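Decapping nuclease RAI1 (Scheffersomyces stipitis, PDB 5BTO) removes the NAD cap from NAD-capped RNAs with the help of a divalent metal cation, and binds and stimulates the exoribonuclease RAT1. Local coordinates at residues E215-V220 against L232-V236; W346-I351 against T370-R374; N103-V107 against W397-I401; T260-E264 against F295-S299. All blocks are in the same frame, centred on the assembly; numbering follows the deposited sequence.

Interaction 1 of 4, residues E215-V220 against L232-V236; sequences EQYISV and LAGEV
This is an antiparallel strand-to-strand contact inside the large mixed sheet, between the two arms of the beta hairpin built from strands 216-225 and 228-235. The short segments run at 154° with their axes 4.5 Å apart, and the phi/psi values are extended throughout. Ser219 and Gly234 form the hydrogen-bonded pair, with Ser219 N to Gly234 O at 2.9 Å and Gly234 N to Ser219 O at 2.8 Å. The non-hydrogen-bonded pairs on either side are Ile218 with Glu235 (CA-CA 4.3 Å) and Val220 with Ala233 (CA-CA 4.2 Å). Val236 N to Tyr217 O, 2.9 Å, extends the pairing, while Glu235 CA approaches Tyr217 O at 3.2 Å in a CA-H...O contact.

Ile218, Val220, Ala233 and Glu235 share one face: Ile218 CG2 and Val220 CG2 each lie 4.0 Å from Ala233 CB, and Ile218 CD1 (m, m) packs 3.7 Å from Glu235 CB. Ser219 points to the other face, where its OG bonds to Glu28 of the adjoining strand 27-34; Val236 CB meets the edge of the Tyr217 ring at CD2, 3.9 Å.

Glu235 is a substrate-binding residue, extended with chi1 and chi2 both t. A water accepts from Tyr217 N (2.9 Å) and donates to Glu235 OE2 and Val236 O (2.8 Å each). The pairing holds the backbone of Glu235, and the water bond to OE2 is consistent with a settled carboxylate near the metal ligand Asp237.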
loop_
_atom_site.group_PDB
_atom_site.type_symbol
_atom_site.label_atom_id
_atom_site.label_comp_id
_atom_site.label_asym_id
_atom_site.label_seq_id
_atom_site.Cartn_x
_atom_site.Cartn_y
_atom_site.Cartn_z
ATOM N N GLU A 215 -17.478 35.176 -10.443
ATOM C CA GLU A 215 -18.748 34.580 -10.049
ATOM C C GLU A 215 -18.639 33.073 -9.888
ATOM O O GLU A 215 -18.215 32.370 -10.808
ATOM C CB GLU A 215 -19.847 34.933 -11.057
ATOM C CG GLU A 215 -20.236 36.399 -11.058
ATOM C CD GLU A 215 -21.229 36.730 -12.152
ATOM O OE1 GLU A 215 -20.938 36.439 -13.329
ATOM O OE2 GLU A 215 -22.303 37.277 -11.831
ATOM N N GLN A 216 -19.023 32.592 -8.707
ATOM C CA GLN A 216 -19.019 31.168 -8.398
ATOM C C GLN A 216 -20.262 30.793 -7.614
ATOM O O GLN A 216 -20.654 31.503 -6.687
ATOM C CB GLN A 216 -17.800 30.794 -7.553
ATOM C CG GLN A 216 -16.469 30.917 -8.246
ATOM C CD GLN A 216 -15.339 30.435 -7.361
ATOM O OE1 GLN A 216 -15.458 30.431 -6.134
ATOM N NE2 GLN A 216 -14.241 30.021 -7.978
ATOM N N TYR A 217 -20.865 29.663 -7.975
ATOM C CA TYR A 217 -21.980 29.100 -7.221
ATOM C C TYR A 217 -21.489 27.809 -6.577
ATOM O O TYR A 217 -20.998 26.908 -7.269
ATOM C CB TYR A 217 -23.167 28.827 -8.152
ATOM C CG TYR A 217 -24.334 28.117 -7.488
ATOM C CD1 TYR A 217 -25.153 28.780 -6.585
ATOM C CD2 TYR A 217 -24.621 26.793 -7.776
ATOM C CE1 TYR A 217 -26.217 28.140 -5.980
ATOM C CE2 TYR A 217 -25.691 26.141 -7.177
ATOM C CZ TYR A 217 -26.483 26.821 -6.279
ATOM O OH TYR A 217 -27.548 26.184 -5.689
ATOM N N ILE A 218 -21.576 27.729 -5.253
ATOM C CA ILE A 218 -20.966 26.608 -4.534
ATOM C C ILE A 218 -22.030 25.799 -3.815
ATOM O O ILE A 218 -22.743 26.325 -2.953
ATOM C CB ILE A 218 -19.941 27.089 -3.480
ATOM C CG1 ILE A 218 -18.937 28.064 -4.093
ATOM C CG2 ILE A 218 -19.217 25.892 -2.823
ATOM C CD1 ILE A 218 -18.054 27.446 -5.144
ATOM N N SER A 219 -22.141 24.528 -4.185
ATOM C CA SER A 219 -23.042 23.605 -3.517
ATOM C C SER A 219 -22.277 22.873 -2.411
ATOM O O SER A 219 -21.140 22.443 -2.603
ATOM C CB SER A 219 -23.614 22.600 -4.524
ATOM O OG SER A 219 -24.354 21.573 -3.879
ATOM N N VAL A 220 -22.900 22.736 -1.251
ATOM C CA VAL A 220 -22.291 21.970 -0.168
ATOM C C VAL A 220 -23.176 20.780 0.164
ATOM O O VAL A 220 -24.367 20.936 0.477
ATOM C CB VAL A 220 -22.054 22.823 1.092
ATOM C CG1 VAL A 220 -21.197 22.039 2.096
ATOM C CG2 VAL A 220 -21.378 24.129 0.718
ATOM N N LEU A 232 -18.848 17.969 1.560
ATOM C CA LEU A 232 -18.008 18.443 0.457
ATOM C C LEU A 232 -18.581 19.703 -0.171
ATOM O O LEU A 232 -19.765 19.739 -0.544
ATOM C CB LEU A 232 -17.904 17.399 -0.661
ATOM C CG LEU A 232 -17.285 16.032 -0.436
ATOM C CD1 LEU A 232 -17.165 15.291 -1.784
ATOM C CD2 LEU A 232 -15.937 16.216 0.210
ATOM N N ALA A 233 -17.744 20.719 -0.330
ATOM C CA ALA A 233 -18.153 21.939 -1.028
ATOM C C ALA A 233 -17.592 21.913 -2.455
ATOM O O ALA A 233 -16.417 21.584 -2.659
ATOM C CB ALA A 233 -17.651 23.160 -0.280
ATOM N N GLY A 234 -18.423 22.254 -3.438
ATOM C CA GLY A 234 -17.977 22.242 -4.815
ATOM C C GLY A 234 -18.696 23.235 -5.704
ATOM O O GLY A 234 -19.916 23.376 -5.620
ATOM N N GLU A 235 -17.946 23.911 -6.568
ATOM C CA GLU A 235 -18.565 24.784 -7.570
ATOM C C GLU A 235 -19.419 23.986 -8.542
ATOM O O GLU A 235 -19.042 22.893 -8.979
ATOM C CB GLU A 235 -17.523 25.595 -8.350
ATOM C CG GLU A 235 -18.183 26.632 -9.278
ATOM C CD GLU A 235 -17.206 27.481 -10.062
ATOM O OE1 GLU A 235 -15.985 27.293 -9.893
ATOM O OE2 GLU A 235 -17.666 28.339 -10.859
ATOM N N VAL A 236 -20.569 24.561 -8.887
ATOM C CA VAL A 236 -21.513 23.960 -9.817
ATOM C C VAL A 236 -21.739 24.954 -10.943
ATOM O O VAL A 236 -21.939 26.150 -10.697
ATOM C CB VAL A 236 -22.844 23.637 -9.098
ATOM C CG1 VAL A 236 -23.990 23.432 -10.103
ATOM C CG2 VAL A 236 -22.669 22.421 -8.166
HETATM O O HOH W 1 -20.499 28.515 -10.603
#

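Interaction 2 of 4, residues W346-I351 against T370-R374; sequences WLLQEI and TFTLR
Helix-on-sheet packing joins the C-terminal end of helix 333-350 to strand 370-375, next to the outermost strand 9-12 of the ten-stranded mixed sheet. The axes of helix 346-350 and strand 370-374 pass 10.8 Å apart at -30°, a separation filled by side chains; the nearest CA atoms, those of Leu347 and Leu373, are 8.2 Å apart. The strand is extended throughout, and the helix ends where Ile351 (phi/psi -104/110) leaves helical geometry, although Ile351 N still bonds Leu347 O at 3.1 Å.

Along the strand, the first residue to touch the helix is Phe371 (chi1 t), whose CE1 lies 4.1 Å from Trp346 CZ3; its ring also meets Trp339 of the same helix edge-to-face. Thr372 points its CA-to-CB bond away, and its carbonyl carbon C comes to 4.4 Å from Trp346 CH2 at the edge of the indole. Leu373 points toward the helix and gives up the largest area in the contact, 103 Å². Trp346 (chi1 t, chi2 66°) brings CH2 to 3.5 Å from Leu373 CB. The rotamer of Leu373 (t, p) spreads its methyls: CD1 meets Leu347 CD2 at 4.2 Å and Ile351 CD1 at 4.0 Å.

Glu350 takes part through CB, while its carboxylate forms a salt bridge with Lys10 of strand 9-12. Its CB lies 3.6 Å from the other Leu373 methyl, CD2.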
loop_
_atom_site.group_PDB
_atom_site.type_symbol
_atom_site.label_atom_id
_atom_site.label_comp_id
_atom_site.label_asym_id
_atom_site.label_seq_id
_atom_site.Cartn_x
_atom_site.Cartn_y
_atom_site.Cartn_z
ATOM N N TRP A 346 -7.835 5.331 5.963
ATOM C CA TRP A 346 -6.534 5.457 6.606
ATOM C C TRP A 346 -6.431 6.762 7.402
ATOM O O TRP A 346 -5.994 6.763 8.553
ATOM C CB TRP A 346 -5.434 5.387 5.541
ATOM C CG TRP A 346 -4.028 5.313 6.047
ATOM C CD1 TRP A 346 -3.460 4.292 6.755
ATOM C CD2 TRP A 346 -2.991 6.277 5.825
ATOM N NE1 TRP A 346 -2.132 4.570 6.998
ATOM C CE2 TRP A 346 -1.818 5.779 6.436
ATOM C CE3 TRP A 346 -2.941 7.515 5.175
ATOM C CZ2 TRP A 346 -0.608 6.475 6.416
ATOM C CZ3 TRP A 346 -1.742 8.208 5.148
ATOM C CH2 TRP A 346 -0.584 7.683 5.775
ATOM N N LEU A 347 -6.851 7.874 6.801
ATOM C CA LEU A 347 -6.771 9.151 7.503
ATOM C C LEU A 347 -7.583 9.113 8.780
ATOM O O LEU A 347 -7.125 9.580 9.823
ATOM C CB LEU A 347 -7.229 10.314 6.625
ATOM C CG LEU A 347 -6.337 10.594 5.417
ATOM C CD1 LEU A 347 -6.932 11.717 4.584
ATOM C CD2 LEU A 347 -4.918 10.941 5.862
ATOM N N LEU A 348 -8.791 8.562 8.702
ATOM C CA LEU A 348 -9.642 8.489 9.888
ATOM C C LEU A 348 -9.076 7.552 10.965
ATOM O O LEU A 348 -9.285 7.780 12.151
ATOM C CB LEU A 348 -11.082 8.125 9.519
ATOM C CG LEU A 348 -11.823 9.261 8.808
ATOM C CD1 LEU A 348 -13.171 8.792 8.258
ATOM C CD2 LEU A 348 -12.003 10.464 9.721
ATOM N N GLN A 349 -8.359 6.511 10.543
ATOM C CA GLN A 349 -7.732 5.574 11.472
ATOM C C GLN A 349 -6.484 6.147 12.139
ATOM O O GLN A 349 -6.205 5.858 13.312
ATOM C CB GLN A 349 -7.357 4.274 10.758
ATOM C CG GLN A 349 -8.516 3.328 10.489
ATOM C CD GLN A 349 -8.065 2.035 9.822
ATOM O OE1 GLN A 349 -6.867 1.763 9.725
ATOM N NE2 GLN A 349 -9.024 1.231 9.361
ATOM N N GLU A 350 -5.738 6.964 11.401
ATOM C CA GLU A 350 -4.411 7.402 11.850
ATOM C C GLU A 350 -4.370 8.765 12.549
ATOM O O GLU A 350 -3.406 9.072 13.253
ATOM C CB GLU A 350 -3.426 7.388 10.676
ATOM C CG GLU A 350 -3.222 6.010 10.067
ATOM C CD GLU A 350 -2.676 5.014 11.072
ATOM O OE1 GLU A 350 -1.920 5.426 11.980
ATOM O OE2 GLU A 350 -3.012 3.819 10.964
ATOM N N ILE A 351 -5.406 9.576 12.371
ATOM C CA ILE A 351 -5.447 10.885 13.014
ATOM C C ILE A 351 -6.413 10.833 14.192
ATOM O O ILE A 351 -7.605 10.697 13.992
ATOM C CB ILE A 351 -5.895 11.986 12.019
ATOM C CG1 ILE A 351 -4.913 12.077 10.847
ATOM C CG2 ILE A 351 -6.022 13.337 12.719
ATOM C CD1 ILE A 351 -5.333 13.030 9.750
ATOM N N THR A 370 5.687 8.640 -3.025
ATOM C CA THR A 370 5.306 8.228 -1.686
ATOM C C THR A 370 4.132 9.073 -1.214
ATOM O O THR A 370 4.058 10.265 -1.500
ATOM C CB THR A 370 6.479 8.330 -0.688
ATOM O OG1 THR A 370 6.846 9.701 -0.501
ATOM C CG2 THR A 370 7.683 7.558 -1.211
ATOM N N PHE A 371 3.219 8.434 -0.495
ATOM C CA PHE A 371 2.057 9.099 0.078
ATOM C C PHE A 371 2.226 9.053 1.590
ATOM O O PHE A 371 2.293 7.970 2.174
ATOM C CB PHE A 371 0.792 8.355 -0.335
ATOM C CG PHE A 371 -0.482 9.119 -0.072
ATOM C CD1 PHE A 371 -1.078 9.077 1.178
ATOM C CD2 PHE A 371 -1.082 9.862 -1.075
ATOM C CE1 PHE A 371 -2.261 9.766 1.429
ATOM C CE2 PHE A 371 -2.251 10.557 -0.829
ATOM C CZ PHE A 371 -2.850 10.511 0.425
ATOM N N THR A 372 2.308 10.218 2.223
ATOM C CA THR A 372 2.656 10.261 3.636
ATOM C C THR A 372 1.725 11.135 4.458
ATOM O O THR A 372 1.059 12.040 3.933
ATOM C CB THR A 372 4.089 10.776 3.853
ATOM O OG1 THR A 372 4.219 12.093 3.302
ATOM C CG2 THR A 372 5.115 9.838 3.205
ATOM N N LEU A 373 1.705 10.850 5.756
ATOM C CA LEU A 373 0.986 11.632 6.746
ATOM C C LEU A 373 2.007 12.041 7.798
ATOM O O LEU A 373 2.644 11.185 8.406
ATOM C CB LEU A 373 -0.095 10.772 7.390
ATOM C CG LEU A 373 -0.890 11.340 8.567
ATOM C CD1 LEU A 373 -1.730 12.546 8.155
ATOM C CD2 LEU A 373 -1.776 10.250 9.177
ATOM N N ARG A 374 2.161 13.344 8.000
ATOM C CA ARG A 374 3.168 13.879 8.915
ATOM C C ARG A 374 2.535 14.824 9.929
ATOM O O ARG A 374 1.689 15.643 9.576
ATOM C CB ARG A 374 4.240 14.604 8.099
ATOM C CG ARG A 374 5.163 15.482 8.892
ATOM C CD ARG A 374 6.307 15.955 8.019
ATOM N NE ARG A 374 5.894 16.931 7.015
ATOM C CZ ARG A 374 5.904 18.244 7.220
ATOM N NH1 ARG A 374 6.289 18.725 8.394
ATOM N NH2 ARG A 374 5.534 19.078 6.258
#

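Interaction 3 of 4, residues N103-V107 against W397-I401; sequences NGEKV and WRESI
Van der Waals packing dominates the meeting of loop 103-107 with the last modelled residues, 397-401, burying 272 Å² in total. Gly104, with positive phi (72/22), presents CA to the edge of the Trp397 ring, 3.7 Å from CH2; an ideal CB there would lie 3.9 Å from the same atom. Ile401 (m, t) points toward the loop, with CG2 3.6 Å from Gly104 O and 3.7 Å from Glu105 OE1, and with CD1 3.9 Å from Lys106 N. The nearest CA pairs are Glu105 with Ile401, 6.7 Å, and Lys106 with Arg398, 7.2 Å.

Packing on a charged group forms the second class. Lys106 CB sits over one face of the Arg398 guanidinium, 3.5 Å from CZ, and Val107 CG1 lies 4.2 Å from Arg398 NH2. Topologically, the C-terminal helix 392-400 is docked here against the irregular link between helix 87-101 and strand 111-114, with 289 residues between the segments and away from the metal and substrate sites.

The polar groups find partners on helix 87-101 and at Asp140: Arg398 forms salt bridges with Glu98 and Asp140, Trp397 NE1 bonds to Glu98, and Lys106 NZ bonds to the carbonyl of Asp140. Between the segments, a water donates to Ile401 O at 3.1 Å and weakly to Glu105 OE2 at 3.5 Å. Ser400 (chi1 p) turns its hydroxyl back, OG donating to Trp397 O at 2.7 Å.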
loop_
_atom_site.group_PDB
_atom_site.type_symbol
_atom_site.label_atom_id
_atom_site.label_comp_id
_atom_site.label_asym_id
_atom_site.label_seq_id
_atom_site.Cartn_x
_atom_site.Cartn_y
_atom_site.Cartn_z
ATOM N N ASN A 103 -30.904 22.848 13.886
ATOM C CA ASN A 103 -31.333 22.932 15.276
ATOM C C ASN A 103 -30.194 23.238 16.240
ATOM O O ASN A 103 -30.202 22.793 17.392
ATOM C CB ASN A 103 -32.071 21.659 15.699
ATOM C CG ASN A 103 -32.613 21.745 17.112
ATOM O OD1 ASN A 103 -33.487 22.566 17.409
ATOM N ND2 ASN A 103 -32.091 20.902 17.997
ATOM N N GLY A 104 -29.222 24.009 15.760
ATOM C CA GLY A 104 -28.125 24.474 16.587
ATOM C C GLY A 104 -27.139 23.389 16.965
ATOM O O GLY A 104 -26.426 23.513 17.958
ATOM N N GLU A 105 -27.101 22.319 16.177
ATOM C CA GLU A 105 -26.127 21.254 16.397
ATOM C C GLU A 105 -25.136 21.200 15.233
ATOM O O GLU A 105 -25.433 21.647 14.120
ATOM C CB GLU A 105 -26.819 19.897 16.577
ATOM C CG GLU A 105 -27.921 19.855 17.648
ATOM C CD GLU A 105 -27.398 19.802 19.085
ATOM O OE1 GLU A 105 -26.182 19.608 19.288
ATOM O OE2 GLU A 105 -28.214 19.959 20.022
ATOM N N LYS A 106 -23.954 20.657 15.496
ATOM C CA LYS A 106 -22.937 20.536 14.454
ATOM C C LYS A 106 -23.392 19.538 13.397
ATOM O O LYS A 106 -24.105 18.584 13.707
ATOM C CB LYS A 106 -21.588 20.124 15.049
ATOM C CG LYS A 106 -21.508 18.673 15.517
ATOM C CD LYS A 106 -20.166 18.368 16.188
ATOM C CE LYS A 106 -20.106 16.924 16.662
ATOM N NZ LYS A 106 -18.868 16.647 17.454
ATOM N N VAL A 107 -22.979 19.765 12.151
ATOM C CA VAL A 107 -23.324 18.864 11.061
ATOM C C VAL A 107 -22.771 17.471 11.361
ATOM O O VAL A 107 -21.665 17.324 11.903
ATOM C CB VAL A 107 -22.790 19.394 9.700
ATOM C CG1 VAL A 107 -21.267 19.492 9.726
ATOM C CG2 VAL A 107 -23.243 18.507 8.544
ATOM N N TRP A 397 -18.826 29.613 17.855
ATOM C CA TRP A 397 -20.098 28.946 17.638
ATOM C C TRP A 397 -20.069 27.516 18.162
ATOM O O TRP A 397 -20.927 27.123 18.938
ATOM C CB TRP A 397 -20.501 28.980 16.153
ATOM C CG TRP A 397 -21.508 27.939 15.773
ATOM C CD1 TRP A 397 -21.330 26.909 14.882
ATOM C CD2 TRP A 397 -22.847 27.815 16.266
ATOM N NE1 TRP A 397 -22.472 26.155 14.802
ATOM C CE2 TRP A 397 -23.420 26.689 15.639
ATOM C CE3 TRP A 397 -23.617 28.545 17.179
ATOM C CZ2 TRP A 397 -24.723 26.278 15.889
ATOM C CZ3 TRP A 397 -24.913 28.132 17.428
ATOM C CH2 TRP A 397 -25.457 27.013 16.782
ATOM N N ARG A 398 -19.088 26.722 17.729
ATOM C CA ARG A 398 -19.054 25.324 18.137
ATOM C C ARG A 398 -18.897 25.167 19.653
ATOM O O ARG A 398 -19.470 24.264 20.251
ATOM C CB ARG A 398 -17.958 24.565 17.381
ATOM C CG ARG A 398 -18.294 24.361 15.913
ATOM C CD ARG A 398 -19.502 23.455 15.756
ATOM N NE ARG A 398 -19.636 22.981 14.382
ATOM C CZ ARG A 398 -18.920 21.989 13.859
ATOM N NH1 ARG A 398 -18.004 21.366 14.592
ATOM N NH2 ARG A 398 -19.106 21.633 12.587
ATOM N N GLU A 399 -18.125 26.057 20.261
ATOM C CA GLU A 399 -17.974 26.068 21.719
ATOM C C GLU A 399 -19.309 26.287 22.412
ATOM O O GLU A 399 -19.583 25.703 23.459
ATOM C CB GLU A 399 -16.991 27.158 22.141
ATOM C CG GLU A 399 -15.524 26.841 21.851
ATOM C CD GLU A 399 -14.644 28.072 21.965
ATOM O OE1 GLU A 399 -15.143 29.117 22.425
ATOM O OE2 GLU A 399 -13.455 27.998 21.590
ATOM N N SER A 400 -20.137 27.135 21.823
ATOM C CA SER A 400 -21.378 27.555 22.482
ATOM C C SER A 400 -22.433 26.453 22.490
ATOM O O SER A 400 -23.388 26.502 23.258
ATOM C CB SER A 400 -21.943 28.814 21.818
ATOM O OG SER A 400 -22.599 28.504 20.588
ATOM N N ILE A 401 -22.274 25.476 21.608
ATOM C CA ILE A 401 -23.202 24.356 21.526
ATOM C C ILE A 401 -23.096 23.455 22.751
ATOM O O ILE A 401 -24.075 22.821 23.157
ATOM C CB ILE A 401 -22.926 23.510 20.272
ATOM C CG1 ILE A 401 -23.039 24.375 19.014
ATOM C CG2 ILE A 401 -23.865 22.301 20.217
ATOM C CD1 ILE A 401 -22.798 23.603 17.707
HETATM O O HOH W 2 -26.995 22.397 22.204
#

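Interaction 4 of 4, residues T260-E264 against F295-S299; sequences TRILE and FRDDS
Arg261, its side chain all t, forms salt bridges through NH2 with Asp298 OD2 (2.6 Å) and Glu264 OE2 (2.9 Å), two carboxylate oxygens only 3.9 Å apart. Arg261 NE also bonds Glu264 OE2 at 3.1 Å, and Asp298 CG lies over one face of the guanidinium. Two backbone bonds follow, Arg296 N to Thr260 O at 3.0 Å and Ile262 N to Arg296 O at 2.9 Å.

They give the parallel register Thr260 with Phe295 (CA-CA 5.2 Å) and Arg261 with Arg296 (4.9 Å), at the C-terminal ends of two strands in the beta-alpha-beta unit 254-261, 266-286, 290-296 of the PD-(D/E)XK nuclease. CA 260 to 264 and CA 295 to 298 run 70° apart, confining the pairing to the strand ends.

Arg261 CB covers one face of the Arg296 guanidinium, 4.1 Å from NH2. Phe295 (chi1 m) packs CD2 3.5 Å from Thr260 CG2 and CE2 4.1 Å from CG of Leu263, which centres an inverse gamma turn; Ile262 CD1 meets Asp297 CB at 3.7 Å.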
loop_
_atom_site.group_PDB
_atom_site.type_symbol
_atom_site.label_atom_id
_atom_site.label_comp_id
_atom_site.label_asym_id
_atom_site.label_seq_id
_atom_site.Cartn_x
_atom_site.Cartn_y
_atom_site.Cartn_z
ATOM N N THR A 260 -12.872 21.237 -24.596
ATOM C CA THR A 260 -11.633 20.579 -24.965
ATOM C C THR A 260 -11.466 20.708 -26.476
ATOM O O THR A 260 -12.406 21.095 -27.171
ATOM C CB THR A 260 -11.643 19.096 -24.533
ATOM O OG1 THR A 260 -10.311 18.554 -24.587
ATOM C CG2 THR A 260 -12.579 18.283 -25.420
ATOM N N ARG A 261 -10.276 20.403 -26.985
ATOM C CA ARG A 261 -10.038 20.484 -28.420
ATOM C C ARG A 261 -10.746 19.337 -29.137
ATOM O O ARG A 261 -10.888 18.247 -28.581
ATOM C CB ARG A 261 -8.532 20.449 -28.707
ATOM C CG ARG A 261 -8.164 20.576 -30.178
ATOM C CD ARG A 261 -6.676 20.799 -30.366
ATOM N NE ARG A 261 -6.329 20.866 -31.784
ATOM C CZ ARG A 261 -5.127 21.205 -32.242
ATOM N NH1 ARG A 261 -4.158 21.520 -31.394
ATOM N NH2 ARG A 261 -4.896 21.234 -33.550
ATOM N N ILE A 262 -11.206 19.590 -30.361
ATOM C CA ILE A 262 -11.781 18.534 -31.190
ATOM C C ILE A 262 -10.842 17.340 -31.287
ATOM O O ILE A 262 -9.622 17.493 -31.216
ATOM C CB ILE A 262 -12.116 19.026 -32.615
ATOM C CG1 ILE A 262 -10.908 19.702 -33.256
ATOM C CG2 ILE A 262 -13.293 19.992 -32.581
ATOM C CD1 ILE A 262 -11.183 20.183 -34.691
ATOM N N LEU A 263 -11.429 16.156 -31.440
ATOM C CA LEU A 263 -10.692 14.900 -31.406
ATOM C C LEU A 263 -10.210 14.523 -32.801
ATOM O O LEU A 263 -10.756 13.627 -33.435
ATOM C CB LEU A 263 -11.578 13.789 -30.845
ATOM C CG LEU A 263 -12.207 14.052 -29.475
ATOM C CD1 LEU A 263 -13.010 12.839 -28.992
ATOM C CD2 LEU A 263 -11.126 14.408 -28.467
ATOM N N GLU A 264 -9.163 15.191 -33.267
ATOM C CA GLU A 264 -8.709 14.998 -34.644
ATOM C C GLU A 264 -7.520 14.048 -34.790
ATOM O O GLU A 264 -7.007 13.847 -35.895
ATOM C CB GLU A 264 -8.429 16.349 -35.311
ATOM C CG GLU A 264 -7.635 17.334 -34.467
ATOM C CD GLU A 264 -7.516 18.689 -35.145
ATOM O OE1 GLU A 264 -7.802 18.762 -36.357
ATOM O OE2 GLU A 264 -7.151 19.679 -34.472
ATOM N N PHE A 295 -16.564 21.076 -27.882
ATOM C CA PHE A 295 -15.344 20.732 -28.602
ATOM C C PHE A 295 -14.992 21.849 -29.575
ATOM O O PHE A 295 -15.817 22.240 -30.399
ATOM C CB PHE A 295 -15.533 19.412 -29.360
ATOM C CG PHE A 295 -15.746 18.218 -28.465
ATOM C CD1 PHE A 295 -17.015 17.889 -28.006
ATOM C CD2 PHE A 295 -14.667 17.427 -28.072
ATOM C CE1 PHE A 295 -17.207 16.787 -27.166
ATOM C CE2 PHE A 295 -14.850 16.330 -27.239
ATOM C CZ PHE A 295 -16.122 16.006 -26.791
ATOM N N ARG A 296 -13.770 22.365 -29.485
ATOM C CA ARG A 296 -13.399 23.536 -30.277
ATOM C C ARG A 296 -12.151 23.288 -31.107
ATOM O O ARG A 296 -11.328 22.450 -30.752
ATOM C CB ARG A 296 -13.211 24.758 -29.370
ATOM C CG ARG A 296 -12.291 24.510 -28.180
ATOM C CD ARG A 296 -10.985 25.266 -28.344
ATOM N NE ARG A 296 -9.930 24.749 -27.480
ATOM C CZ ARG A 296 -8.675 24.552 -27.876
ATOM N NH1 ARG A 296 -8.320 24.823 -29.126
ATOM N NH2 ARG A 296 -7.776 24.074 -27.024
ATOM N N ASP A 297 -12.016 24.020 -32.212
ATOM C CA ASP A 297 -10.859 23.848 -33.083
ATOM C C ASP A 297 -9.715 24.805 -32.731
ATOM O O ASP A 297 -9.769 25.500 -31.718
ATOM C CB ASP A 297 -11.247 23.926 -34.572
ATOM C CG ASP A 297 -11.776 25.295 -34.992
ATOM O OD1 ASP A 297 -11.537 26.296 -34.286
ATOM O OD2 ASP A 297 -12.419 25.371 -36.066
ATOM N N ASP A 298 -8.671 24.812 -33.557
ATOM C CA ASP A 298 -7.518 25.694 -33.358
ATOM C C ASP A 298 -7.875 27.172 -33.310
ATOM O O ASP A 298 -7.214 27.958 -32.630
ATOM C CB ASP A 298 -6.490 25.489 -34.472
ATOM C CG ASP A 298 -5.560 24.339 -34.197
ATOM O OD1 ASP A 298 -4.717 24.466 -33.283
ATOM O OD2 ASP A 298 -5.668 23.314 -34.903
ATOM N N SER A 299 -8.898 27.560 -34.063
ATOM C CA SER A 299 -9.317 28.954 -34.090
ATOM C C SER A 299 -10.331 29.219 -32.990
ATOM O O SER A 299 -10.908 30.300 -32.908
ATOM C CB SER A 299 -9.889 29.322 -35.457
ATOM O OG SER A 299 -8.880 29.276 -36.447
#

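In the fold
Interactions 1 and 2 lie on the same ten-stranded sheet, yet their centres are about 27 Å apart: one holds the substrate-binding Glu235, the other packs a helix near an edge of the sheet. Interaction 4 belongs to the four-stranded sheet, its centre about 28 Å from that of interaction 1; its strand 254-261 also carries the metal-binding residues Glu256 and Leu257 and the substrate-binding Lys258, so the hairpin and strand 254-261 of the beta-alpha-beta unit both supply the active site. Interaction 3 closes a loop of 289 residues within which the other three are nested. The centres of interactions 3 and 4 are about 50 Å apart, on opposite sides of the chain's centre.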